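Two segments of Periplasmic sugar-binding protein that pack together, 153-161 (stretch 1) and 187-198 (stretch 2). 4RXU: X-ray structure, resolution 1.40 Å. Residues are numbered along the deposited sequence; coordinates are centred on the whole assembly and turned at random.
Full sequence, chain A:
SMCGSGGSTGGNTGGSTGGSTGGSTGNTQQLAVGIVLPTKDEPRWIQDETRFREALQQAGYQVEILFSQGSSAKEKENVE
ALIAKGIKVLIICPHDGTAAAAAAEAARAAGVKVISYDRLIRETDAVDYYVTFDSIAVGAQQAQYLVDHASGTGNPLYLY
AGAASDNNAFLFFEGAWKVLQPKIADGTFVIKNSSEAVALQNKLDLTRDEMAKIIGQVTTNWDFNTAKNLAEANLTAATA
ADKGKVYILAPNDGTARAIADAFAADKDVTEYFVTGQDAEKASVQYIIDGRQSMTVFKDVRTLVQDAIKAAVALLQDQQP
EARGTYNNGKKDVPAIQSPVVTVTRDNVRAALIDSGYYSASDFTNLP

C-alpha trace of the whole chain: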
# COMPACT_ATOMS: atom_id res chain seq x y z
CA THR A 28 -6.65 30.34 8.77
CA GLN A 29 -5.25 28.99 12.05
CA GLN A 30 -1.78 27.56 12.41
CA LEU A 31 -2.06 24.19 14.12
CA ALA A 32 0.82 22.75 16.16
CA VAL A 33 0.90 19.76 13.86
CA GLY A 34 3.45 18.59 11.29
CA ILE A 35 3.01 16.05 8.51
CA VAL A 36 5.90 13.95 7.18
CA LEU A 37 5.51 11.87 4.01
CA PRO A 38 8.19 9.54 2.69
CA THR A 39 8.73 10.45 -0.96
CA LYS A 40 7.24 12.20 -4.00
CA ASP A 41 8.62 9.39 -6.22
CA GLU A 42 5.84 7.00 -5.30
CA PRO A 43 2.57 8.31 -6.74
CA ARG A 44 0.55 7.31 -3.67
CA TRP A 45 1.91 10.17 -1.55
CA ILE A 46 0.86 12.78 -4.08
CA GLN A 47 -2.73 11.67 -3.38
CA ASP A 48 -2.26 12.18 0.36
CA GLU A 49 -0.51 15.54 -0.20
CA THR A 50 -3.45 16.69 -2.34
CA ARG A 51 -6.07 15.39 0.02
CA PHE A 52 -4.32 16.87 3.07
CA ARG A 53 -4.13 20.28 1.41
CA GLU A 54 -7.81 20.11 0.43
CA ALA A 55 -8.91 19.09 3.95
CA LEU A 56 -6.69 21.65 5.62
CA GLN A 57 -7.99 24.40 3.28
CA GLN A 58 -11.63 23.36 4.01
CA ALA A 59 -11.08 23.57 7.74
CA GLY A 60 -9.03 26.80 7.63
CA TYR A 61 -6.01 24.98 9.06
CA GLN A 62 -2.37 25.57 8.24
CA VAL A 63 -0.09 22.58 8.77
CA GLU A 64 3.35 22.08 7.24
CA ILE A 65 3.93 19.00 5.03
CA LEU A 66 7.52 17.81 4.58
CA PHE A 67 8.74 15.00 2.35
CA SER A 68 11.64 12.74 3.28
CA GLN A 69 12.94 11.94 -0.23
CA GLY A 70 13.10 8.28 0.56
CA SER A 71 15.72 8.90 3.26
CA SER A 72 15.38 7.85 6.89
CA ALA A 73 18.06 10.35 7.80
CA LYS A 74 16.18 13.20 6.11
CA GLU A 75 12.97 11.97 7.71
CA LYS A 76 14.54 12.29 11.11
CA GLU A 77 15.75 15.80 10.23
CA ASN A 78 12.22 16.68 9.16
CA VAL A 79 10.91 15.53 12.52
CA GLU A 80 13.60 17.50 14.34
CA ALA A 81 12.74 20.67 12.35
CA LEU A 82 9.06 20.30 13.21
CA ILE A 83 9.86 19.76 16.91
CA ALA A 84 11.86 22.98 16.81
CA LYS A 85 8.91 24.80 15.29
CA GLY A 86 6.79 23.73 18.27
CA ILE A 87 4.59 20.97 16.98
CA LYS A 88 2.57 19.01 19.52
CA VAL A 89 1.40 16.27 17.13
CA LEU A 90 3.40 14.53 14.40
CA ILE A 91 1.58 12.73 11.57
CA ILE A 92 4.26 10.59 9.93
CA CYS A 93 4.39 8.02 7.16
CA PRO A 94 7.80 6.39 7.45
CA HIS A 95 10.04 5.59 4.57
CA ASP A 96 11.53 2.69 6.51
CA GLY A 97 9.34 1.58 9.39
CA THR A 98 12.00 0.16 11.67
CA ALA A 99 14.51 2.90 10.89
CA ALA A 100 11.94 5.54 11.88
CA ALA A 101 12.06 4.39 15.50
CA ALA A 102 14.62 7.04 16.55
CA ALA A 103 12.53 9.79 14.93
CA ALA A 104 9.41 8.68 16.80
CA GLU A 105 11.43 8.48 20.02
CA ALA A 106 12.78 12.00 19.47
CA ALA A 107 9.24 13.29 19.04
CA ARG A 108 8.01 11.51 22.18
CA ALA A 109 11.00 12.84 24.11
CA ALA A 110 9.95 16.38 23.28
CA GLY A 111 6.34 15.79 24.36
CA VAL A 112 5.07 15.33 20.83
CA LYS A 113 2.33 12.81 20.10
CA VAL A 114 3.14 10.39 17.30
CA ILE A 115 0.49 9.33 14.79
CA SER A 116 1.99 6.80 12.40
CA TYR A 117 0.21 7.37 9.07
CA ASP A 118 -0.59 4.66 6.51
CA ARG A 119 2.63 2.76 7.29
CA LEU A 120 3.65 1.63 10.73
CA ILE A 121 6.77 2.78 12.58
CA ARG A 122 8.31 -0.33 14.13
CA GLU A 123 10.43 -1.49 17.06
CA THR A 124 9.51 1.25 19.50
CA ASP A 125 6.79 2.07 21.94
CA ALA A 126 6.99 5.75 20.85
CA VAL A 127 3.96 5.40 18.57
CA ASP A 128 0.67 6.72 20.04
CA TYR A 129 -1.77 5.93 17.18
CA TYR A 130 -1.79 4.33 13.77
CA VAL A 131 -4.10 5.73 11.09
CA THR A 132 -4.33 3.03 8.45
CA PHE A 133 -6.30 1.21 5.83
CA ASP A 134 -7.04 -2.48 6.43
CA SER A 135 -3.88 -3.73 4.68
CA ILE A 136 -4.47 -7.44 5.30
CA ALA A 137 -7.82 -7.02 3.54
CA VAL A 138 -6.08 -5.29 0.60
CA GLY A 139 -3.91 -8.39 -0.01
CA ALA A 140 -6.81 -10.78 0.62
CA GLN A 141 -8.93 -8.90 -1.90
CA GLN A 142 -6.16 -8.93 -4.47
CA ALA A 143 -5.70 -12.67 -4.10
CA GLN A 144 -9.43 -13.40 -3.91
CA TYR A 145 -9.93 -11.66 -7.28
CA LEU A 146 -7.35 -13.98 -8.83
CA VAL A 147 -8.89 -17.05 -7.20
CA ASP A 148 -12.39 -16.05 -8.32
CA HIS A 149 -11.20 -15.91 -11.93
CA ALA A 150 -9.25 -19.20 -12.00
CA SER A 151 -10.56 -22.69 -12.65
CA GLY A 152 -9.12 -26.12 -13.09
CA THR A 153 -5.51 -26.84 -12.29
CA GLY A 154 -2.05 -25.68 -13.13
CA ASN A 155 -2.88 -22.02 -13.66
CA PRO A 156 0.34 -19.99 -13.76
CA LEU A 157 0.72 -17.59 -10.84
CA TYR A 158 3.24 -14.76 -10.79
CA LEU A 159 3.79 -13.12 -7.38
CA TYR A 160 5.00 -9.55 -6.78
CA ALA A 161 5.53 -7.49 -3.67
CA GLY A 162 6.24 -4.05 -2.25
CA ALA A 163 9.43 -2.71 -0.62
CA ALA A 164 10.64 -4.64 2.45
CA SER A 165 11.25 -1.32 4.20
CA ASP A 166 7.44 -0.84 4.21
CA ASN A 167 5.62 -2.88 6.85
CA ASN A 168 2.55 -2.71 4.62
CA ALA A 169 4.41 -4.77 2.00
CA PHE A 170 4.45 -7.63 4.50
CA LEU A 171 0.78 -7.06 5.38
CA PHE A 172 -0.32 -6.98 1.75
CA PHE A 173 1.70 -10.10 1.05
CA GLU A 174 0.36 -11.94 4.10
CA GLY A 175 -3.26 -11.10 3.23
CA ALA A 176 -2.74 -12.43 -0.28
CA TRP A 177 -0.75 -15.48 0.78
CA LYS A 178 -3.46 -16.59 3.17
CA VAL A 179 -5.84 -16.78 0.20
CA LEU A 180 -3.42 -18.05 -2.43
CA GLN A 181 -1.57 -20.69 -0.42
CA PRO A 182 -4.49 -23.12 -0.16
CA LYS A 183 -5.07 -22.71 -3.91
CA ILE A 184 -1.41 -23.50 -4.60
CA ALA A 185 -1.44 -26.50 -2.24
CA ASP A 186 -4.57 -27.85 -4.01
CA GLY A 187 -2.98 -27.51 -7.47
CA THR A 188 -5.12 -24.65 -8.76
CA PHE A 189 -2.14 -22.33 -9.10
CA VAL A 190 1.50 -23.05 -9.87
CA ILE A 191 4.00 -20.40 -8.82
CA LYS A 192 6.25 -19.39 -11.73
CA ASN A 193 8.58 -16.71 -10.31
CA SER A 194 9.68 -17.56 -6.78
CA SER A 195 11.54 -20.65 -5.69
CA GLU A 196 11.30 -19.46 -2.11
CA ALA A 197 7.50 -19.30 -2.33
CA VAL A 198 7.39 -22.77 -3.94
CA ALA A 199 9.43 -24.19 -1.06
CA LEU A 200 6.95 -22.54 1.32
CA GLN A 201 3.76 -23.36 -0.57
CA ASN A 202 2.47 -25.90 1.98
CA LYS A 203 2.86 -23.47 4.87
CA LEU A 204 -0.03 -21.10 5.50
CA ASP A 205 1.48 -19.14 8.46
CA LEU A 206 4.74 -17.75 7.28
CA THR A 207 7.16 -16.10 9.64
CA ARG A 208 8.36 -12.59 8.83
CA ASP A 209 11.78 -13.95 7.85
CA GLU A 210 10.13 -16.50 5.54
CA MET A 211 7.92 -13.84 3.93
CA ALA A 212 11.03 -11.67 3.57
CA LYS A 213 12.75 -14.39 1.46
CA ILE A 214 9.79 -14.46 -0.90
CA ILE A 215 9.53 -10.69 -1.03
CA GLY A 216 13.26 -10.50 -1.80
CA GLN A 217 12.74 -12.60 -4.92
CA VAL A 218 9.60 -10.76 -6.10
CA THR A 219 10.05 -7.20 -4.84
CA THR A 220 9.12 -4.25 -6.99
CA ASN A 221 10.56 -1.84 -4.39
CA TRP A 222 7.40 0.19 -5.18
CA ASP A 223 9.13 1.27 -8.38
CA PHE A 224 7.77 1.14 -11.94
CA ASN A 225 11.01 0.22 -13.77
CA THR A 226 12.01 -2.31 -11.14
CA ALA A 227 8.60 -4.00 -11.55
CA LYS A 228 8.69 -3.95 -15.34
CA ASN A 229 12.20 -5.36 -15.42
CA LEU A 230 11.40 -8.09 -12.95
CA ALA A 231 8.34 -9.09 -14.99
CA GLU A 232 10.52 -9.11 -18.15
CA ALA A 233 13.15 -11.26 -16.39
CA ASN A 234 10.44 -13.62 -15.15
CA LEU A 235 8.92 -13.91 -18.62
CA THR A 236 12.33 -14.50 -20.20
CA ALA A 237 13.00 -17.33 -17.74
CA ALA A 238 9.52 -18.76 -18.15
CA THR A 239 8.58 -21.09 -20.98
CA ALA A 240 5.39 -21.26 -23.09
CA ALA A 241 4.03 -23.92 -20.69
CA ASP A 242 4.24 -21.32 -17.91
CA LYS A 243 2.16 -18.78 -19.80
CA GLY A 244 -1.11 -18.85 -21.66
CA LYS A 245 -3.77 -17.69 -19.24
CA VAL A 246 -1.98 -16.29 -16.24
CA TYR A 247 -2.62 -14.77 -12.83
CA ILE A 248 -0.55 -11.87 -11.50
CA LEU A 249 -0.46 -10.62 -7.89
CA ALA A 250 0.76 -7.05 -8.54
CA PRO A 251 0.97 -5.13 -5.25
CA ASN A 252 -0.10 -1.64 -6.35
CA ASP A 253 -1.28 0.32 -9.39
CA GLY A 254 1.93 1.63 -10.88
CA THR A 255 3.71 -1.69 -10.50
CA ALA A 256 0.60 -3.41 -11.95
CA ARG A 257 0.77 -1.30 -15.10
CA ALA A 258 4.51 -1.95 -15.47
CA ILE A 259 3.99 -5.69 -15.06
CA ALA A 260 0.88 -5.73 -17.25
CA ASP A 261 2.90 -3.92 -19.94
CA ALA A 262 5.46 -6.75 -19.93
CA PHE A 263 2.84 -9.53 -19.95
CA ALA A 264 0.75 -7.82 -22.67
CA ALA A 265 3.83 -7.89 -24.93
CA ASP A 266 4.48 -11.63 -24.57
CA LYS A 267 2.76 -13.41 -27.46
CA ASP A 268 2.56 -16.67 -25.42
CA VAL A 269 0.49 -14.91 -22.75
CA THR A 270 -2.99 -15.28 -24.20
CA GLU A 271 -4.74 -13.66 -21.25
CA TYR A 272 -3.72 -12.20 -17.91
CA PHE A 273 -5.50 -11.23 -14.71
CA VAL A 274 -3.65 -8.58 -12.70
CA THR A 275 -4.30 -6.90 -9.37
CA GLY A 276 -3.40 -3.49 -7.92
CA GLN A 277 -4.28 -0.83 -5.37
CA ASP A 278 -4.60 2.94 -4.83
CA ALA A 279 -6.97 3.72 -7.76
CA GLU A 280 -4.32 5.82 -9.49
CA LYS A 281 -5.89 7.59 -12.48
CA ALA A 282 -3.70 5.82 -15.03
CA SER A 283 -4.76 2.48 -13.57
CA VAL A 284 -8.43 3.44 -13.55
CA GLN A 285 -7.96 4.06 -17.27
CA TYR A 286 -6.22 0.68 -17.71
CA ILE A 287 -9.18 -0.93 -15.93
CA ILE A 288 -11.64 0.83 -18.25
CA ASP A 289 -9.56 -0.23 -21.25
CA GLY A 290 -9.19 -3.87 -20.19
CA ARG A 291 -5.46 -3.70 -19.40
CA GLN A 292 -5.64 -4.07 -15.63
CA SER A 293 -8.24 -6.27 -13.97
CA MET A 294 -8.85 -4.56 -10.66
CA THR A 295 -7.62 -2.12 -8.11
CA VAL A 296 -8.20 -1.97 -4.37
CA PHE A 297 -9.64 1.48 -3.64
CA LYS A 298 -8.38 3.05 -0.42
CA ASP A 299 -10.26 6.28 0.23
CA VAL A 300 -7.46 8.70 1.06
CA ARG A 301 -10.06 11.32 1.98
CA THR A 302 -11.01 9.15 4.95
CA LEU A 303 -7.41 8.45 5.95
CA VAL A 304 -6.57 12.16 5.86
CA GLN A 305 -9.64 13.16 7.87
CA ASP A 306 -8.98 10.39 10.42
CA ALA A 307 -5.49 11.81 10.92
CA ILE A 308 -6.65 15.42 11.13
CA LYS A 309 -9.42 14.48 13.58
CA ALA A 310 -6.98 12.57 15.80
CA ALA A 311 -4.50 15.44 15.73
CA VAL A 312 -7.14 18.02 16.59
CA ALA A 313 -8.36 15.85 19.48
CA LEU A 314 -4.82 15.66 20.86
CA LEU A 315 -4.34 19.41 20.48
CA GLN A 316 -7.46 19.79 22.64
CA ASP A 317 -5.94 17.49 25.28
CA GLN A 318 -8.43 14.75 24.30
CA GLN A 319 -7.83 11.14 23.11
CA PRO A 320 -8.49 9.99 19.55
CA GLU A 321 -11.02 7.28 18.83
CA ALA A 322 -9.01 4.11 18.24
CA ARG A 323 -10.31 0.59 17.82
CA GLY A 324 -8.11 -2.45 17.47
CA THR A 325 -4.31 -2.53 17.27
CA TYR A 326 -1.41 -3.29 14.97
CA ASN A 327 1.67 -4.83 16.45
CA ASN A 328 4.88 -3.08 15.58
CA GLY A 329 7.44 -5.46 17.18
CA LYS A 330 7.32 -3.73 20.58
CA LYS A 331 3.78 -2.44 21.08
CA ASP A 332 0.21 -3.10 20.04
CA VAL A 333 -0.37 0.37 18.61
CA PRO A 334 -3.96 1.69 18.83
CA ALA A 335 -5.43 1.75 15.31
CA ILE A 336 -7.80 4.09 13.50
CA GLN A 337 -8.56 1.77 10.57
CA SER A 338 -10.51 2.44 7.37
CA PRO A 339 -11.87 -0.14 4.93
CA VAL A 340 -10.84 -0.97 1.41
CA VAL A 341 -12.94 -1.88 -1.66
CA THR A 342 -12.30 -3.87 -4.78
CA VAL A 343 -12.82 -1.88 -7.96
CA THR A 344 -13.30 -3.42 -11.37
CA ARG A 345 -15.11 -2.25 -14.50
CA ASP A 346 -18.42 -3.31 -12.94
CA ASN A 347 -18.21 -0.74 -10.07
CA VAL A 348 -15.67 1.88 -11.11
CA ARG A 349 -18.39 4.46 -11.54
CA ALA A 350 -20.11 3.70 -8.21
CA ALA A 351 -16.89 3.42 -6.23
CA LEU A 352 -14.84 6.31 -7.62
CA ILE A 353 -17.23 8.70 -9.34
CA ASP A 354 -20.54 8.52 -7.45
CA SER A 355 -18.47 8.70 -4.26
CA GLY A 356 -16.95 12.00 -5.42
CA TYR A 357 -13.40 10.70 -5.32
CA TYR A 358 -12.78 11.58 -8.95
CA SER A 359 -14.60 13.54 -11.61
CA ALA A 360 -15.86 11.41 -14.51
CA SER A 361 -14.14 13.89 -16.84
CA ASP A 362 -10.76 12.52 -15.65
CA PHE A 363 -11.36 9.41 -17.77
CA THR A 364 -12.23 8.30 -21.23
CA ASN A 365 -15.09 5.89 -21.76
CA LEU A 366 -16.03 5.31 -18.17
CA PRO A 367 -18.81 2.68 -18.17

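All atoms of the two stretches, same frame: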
# COMPACT_ATOMS: atom_id res chain seq x y z
N THR A 153 -6.80 -26.71 -12.93
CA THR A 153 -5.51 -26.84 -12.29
C THR A 153 -4.37 -26.35 -13.14
O THR A 153 -4.45 -26.27 -14.37
CB THR A 153 -5.21 -28.30 -11.91
OG1 THR A 153 -5.33 -29.15 -13.07
CG2 THR A 153 -6.16 -28.74 -10.82
N GLY A 154 -3.28 -26.02 -12.46
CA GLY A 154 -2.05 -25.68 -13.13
C GLY A 154 -2.05 -24.30 -13.74
O GLY A 154 -1.30 -24.04 -14.68
N ASN A 155 -2.88 -23.41 -13.22
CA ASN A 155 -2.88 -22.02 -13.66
C ASN A 155 -1.61 -21.30 -13.23
O ASN A 155 -1.31 -21.27 -12.03
CB ASN A 155 -4.06 -21.30 -13.05
CG ASN A 155 -5.38 -21.83 -13.53
OD1 ASN A 155 -5.77 -21.57 -14.65
ND2 ASN A 155 -6.05 -22.60 -12.69
N PRO A 156 -0.85 -20.71 -14.17
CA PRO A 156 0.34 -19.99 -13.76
C PRO A 156 0.04 -18.79 -12.86
O PRO A 156 -0.84 -17.99 -13.19
CB PRO A 156 0.94 -19.51 -15.08
CG PRO A 156 0.48 -20.53 -16.08
CD PRO A 156 -0.94 -20.82 -15.64
N LEU A 157 0.85 -18.65 -11.82
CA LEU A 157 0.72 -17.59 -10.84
C LEU A 157 2.07 -16.90 -10.70
O LEU A 157 3.10 -17.55 -10.43
CB LEU A 157 0.26 -18.16 -9.49
CG LEU A 157 0.12 -17.15 -8.34
CD1 LEU A 157 -0.95 -16.12 -8.65
CD2 LEU A 157 -0.21 -17.88 -7.06
N TYR A 158 2.06 -15.60 -10.93
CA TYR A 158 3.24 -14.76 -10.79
C TYR A 158 3.01 -13.83 -9.59
O TYR A 158 2.02 -13.09 -9.55
CB TYR A 158 3.46 -13.97 -12.07
CG TYR A 158 3.88 -14.86 -13.24
CD1 TYR A 158 2.95 -15.62 -13.96
CD2 TYR A 158 5.21 -14.95 -13.61
CE1 TYR A 158 3.34 -16.43 -15.02
CE2 TYR A 158 5.62 -15.76 -14.66
CZ TYR A 158 4.68 -16.51 -15.37
OH TYR A 158 5.11 -17.32 -16.42
N LEU A 159 3.92 -13.89 -8.62
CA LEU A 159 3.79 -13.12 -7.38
C LEU A 159 4.69 -11.91 -7.41
O LEU A 159 5.84 -12.00 -7.88
CB LEU A 159 4.20 -13.98 -6.17
CG LEU A 159 3.42 -15.29 -5.96
CD1 LEU A 159 4.07 -16.13 -4.88
CD2 LEU A 159 1.94 -15.05 -5.66
N TYR A 160 4.20 -10.77 -6.90
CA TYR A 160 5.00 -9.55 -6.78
C TYR A 160 4.68 -8.89 -5.46
O TYR A 160 3.62 -9.11 -4.87
CB TYR A 160 4.77 -8.59 -7.96
CG TYR A 160 5.18 -9.25 -9.27
CD1 TYR A 160 6.52 -9.31 -9.65
CD2 TYR A 160 4.23 -9.89 -10.08
CE1 TYR A 160 6.92 -9.93 -10.84
CE2 TYR A 160 4.63 -10.54 -11.25
CZ TYR A 160 5.97 -10.55 -11.63
OH TYR A 160 6.35 -11.18 -12.80
N ALA A 161 5.64 -8.11 -4.99
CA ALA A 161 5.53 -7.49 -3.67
C ALA A 161 6.09 -6.07 -3.63
O ALA A 161 6.83 -5.63 -4.53
CB ALA A 161 6.23 -8.35 -2.60
N GLY A 187 -3.35 -27.37 -6.06
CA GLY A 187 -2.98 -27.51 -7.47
C GLY A 187 -3.64 -26.52 -8.42
O GLY A 187 -3.36 -26.55 -9.62
N THR A 188 -4.47 -25.62 -7.90
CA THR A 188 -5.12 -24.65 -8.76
C THR A 188 -4.12 -23.72 -9.43
O THR A 188 -4.19 -23.49 -10.64
CB THR A 188 -6.16 -23.83 -7.98
OG1 THR A 188 -7.14 -24.71 -7.43
CG2 THR A 188 -6.84 -22.81 -8.89
N PHE A 189 -3.21 -23.19 -8.62
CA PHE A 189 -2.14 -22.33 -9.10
C PHE A 189 -0.77 -23.00 -8.98
O PHE A 189 -0.52 -23.78 -8.05
CB PHE A 189 -2.08 -21.04 -8.30
CG PHE A 189 -3.22 -20.12 -8.51
CD1 PHE A 189 -3.43 -19.55 -9.76
CD2 PHE A 189 -4.08 -19.80 -7.45
CE1 PHE A 189 -4.48 -18.66 -9.94
CE2 PHE A 189 -5.12 -18.91 -7.63
CZ PHE A 189 -5.33 -18.35 -8.88
N VAL A 190 0.11 -22.63 -9.90
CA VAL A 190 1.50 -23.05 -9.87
C VAL A 190 2.35 -21.80 -9.95
O VAL A 190 2.24 -21.04 -10.90
CB VAL A 190 1.84 -23.99 -11.03
CG1 VAL A 190 3.32 -24.29 -11.11
CG2 VAL A 190 1.06 -25.28 -10.92
N ILE A 191 3.16 -21.59 -8.92
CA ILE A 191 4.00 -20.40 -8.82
C ILE A 191 5.12 -20.44 -9.85
O ILE A 191 5.89 -21.40 -9.88
CB ILE A 191 4.64 -20.28 -7.43
CG1 ILE A 191 3.58 -20.18 -6.32
CG2 ILE A 191 5.56 -19.06 -7.36
CD1 ILE A 191 4.15 -20.45 -4.95
N LYS A 192 5.26 -19.39 -10.65
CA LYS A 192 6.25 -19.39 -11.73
C LYS A 192 7.46 -18.50 -11.53
O LYS A 192 8.40 -18.59 -12.33
CB LYS A 192 5.61 -18.98 -13.05
CG LYS A 192 4.42 -19.84 -13.41
CD LYS A 192 4.86 -21.26 -13.66
CE LYS A 192 3.66 -22.13 -14.02
NZ LYS A 192 4.16 -23.43 -14.51
N ASN A 193 7.47 -17.66 -10.49
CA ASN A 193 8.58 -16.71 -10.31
C ASN A 193 9.17 -16.58 -8.91
O ASN A 193 9.70 -15.54 -8.55
CB ASN A 193 8.17 -15.34 -10.81
CG ASN A 193 7.14 -14.69 -9.93
OD1 ASN A 193 6.35 -15.37 -9.29
ND2 ASN A 193 7.14 -13.36 -9.92
N SER A 194 9.07 -17.63 -8.10
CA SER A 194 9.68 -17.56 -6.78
C SER A 194 9.92 -18.94 -6.22
O SER A 194 9.02 -19.59 -5.70
CB SER A 194 8.82 -16.75 -5.78
OG SER A 194 9.36 -16.85 -4.47
N SER A 195 11.17 -19.38 -6.28
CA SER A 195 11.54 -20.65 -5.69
C SER A 195 11.34 -20.67 -4.18
O SER A 195 11.01 -21.71 -3.59
CB SER A 195 13.01 -20.99 -6.02
OG SER A 195 13.92 -20.05 -5.47
N GLU A 196 11.49 -19.52 -3.55
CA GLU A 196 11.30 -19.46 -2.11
C GLU A 196 9.83 -19.70 -1.77
O GLU A 196 9.53 -20.42 -0.81
CB GLU A 196 11.76 -18.12 -1.54
CG GLU A 196 13.26 -17.84 -1.68
CD GLU A 196 14.16 -18.53 -0.65
OE1 GLU A 196 13.65 -19.18 0.26
OE2 GLU A 196 15.40 -18.37 -0.72
N ALA A 197 8.93 -19.10 -2.55
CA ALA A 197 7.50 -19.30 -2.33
C ALA A 197 7.12 -20.75 -2.58
O ALA A 197 6.35 -21.33 -1.82
CB ALA A 197 6.68 -18.38 -3.20
N VAL A 198 7.68 -21.35 -3.63
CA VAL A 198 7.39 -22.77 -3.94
C VAL A 198 7.80 -23.66 -2.76
O VAL A 198 7.09 -24.59 -2.37
CB VAL A 198 8.07 -23.23 -5.26
CG1 VAL A 198 7.98 -24.74 -5.45
CG2 VAL A 198 7.43 -22.53 -6.44
O HOH W 1 1.58 -24.77 -14.65

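Parallel β-strands illustrate a general rule of protein architecture: the backbone supplies the register, and side chains can add bonds at either end and pack over the pairing between. In this periplasmic sugar-binding protein, strand 155-159 runs parallel to strand 189-191, and the two stretches bury 743 Å² between them. L157, N193 and K192 cover the most surface, and each demonstrates a different part of the rule.

L157 forms the last of the three bridges, opposite I191. Its backbone uses both polar groups on the neighbouring stretch, one on each of the residues that flank I191: L157 N donates to V190 O (2.9 Å) and L157 O accepts from K192 N (2.8 Å), so that I191, lying between those two residues, faces L157 in the register. Two residues earlier the pattern is the same, with N155 N bonded to T188 O (2.9 Å) and V190 N to N155 O (2.9 Å). Short CA-H...O contacts reinforce the ladder, among them F189 CA to N155 O at 3.2 Å and I191 CA to L157 O at 3.4 Å. The side chains of N155, L157, F189 and I191 share one face of the sheet. With chi1 t and chi2 p, L157 sets CD2 3.9 Å from F189 CB and lays CD1 over one face of the F189 ring. A branched aliphatic side chain suits this buried site, where it can touch an aromatic ring and still reach I191.

N193 takes over where the bridges end. Its CA-to-CB bond points toward stretch 1, and its amide imitates a peptide group: N193 OD1 accepts from L159 N (2.9 Å), while N193 ND2 donates to L159 O (2.8 Å). One asparagine therefore satisfies both backbone polar groups of L159 beyond the last bridge. The same ND2 lies over one face of the Y160 ring, 3.5 Å from Y160 CZ. The L159 side chain meets apolar partners instead, with CD1 4.1 Å from I191 CG2 and 3.8 Å from A197 CB, in the helix that S194 caps by accepting from A197 N through OG (3.0 Å).

K192 shows how a long, charged residue can serve two environments. Its CA-to-CB bond points toward stretch 1, and CB sits over one face of the Y158 ring, 3.8 Å from the centroid, in a CH-pi contact. The aliphatic part also packs against proline, K192 CG lying 3.9 Å from P156 CB. The end of the chain leads away, and the ammonium is not wasted: a water accepts from K192 NZ (2.9 Å) and donates to G154 O (3.0 Å), linking the stretches again near the start of the ladder.

That start is itself carefully built. G154 N donates to G187 O (2.9 Å), and both glycines adopt positive phi, a conformation that favours this residue type. N155, buried beside them, adds a side-chain bond from ND2 to T188 O (2.9 Å), so the same carbonyl receives both its backbone and its side-chain amide.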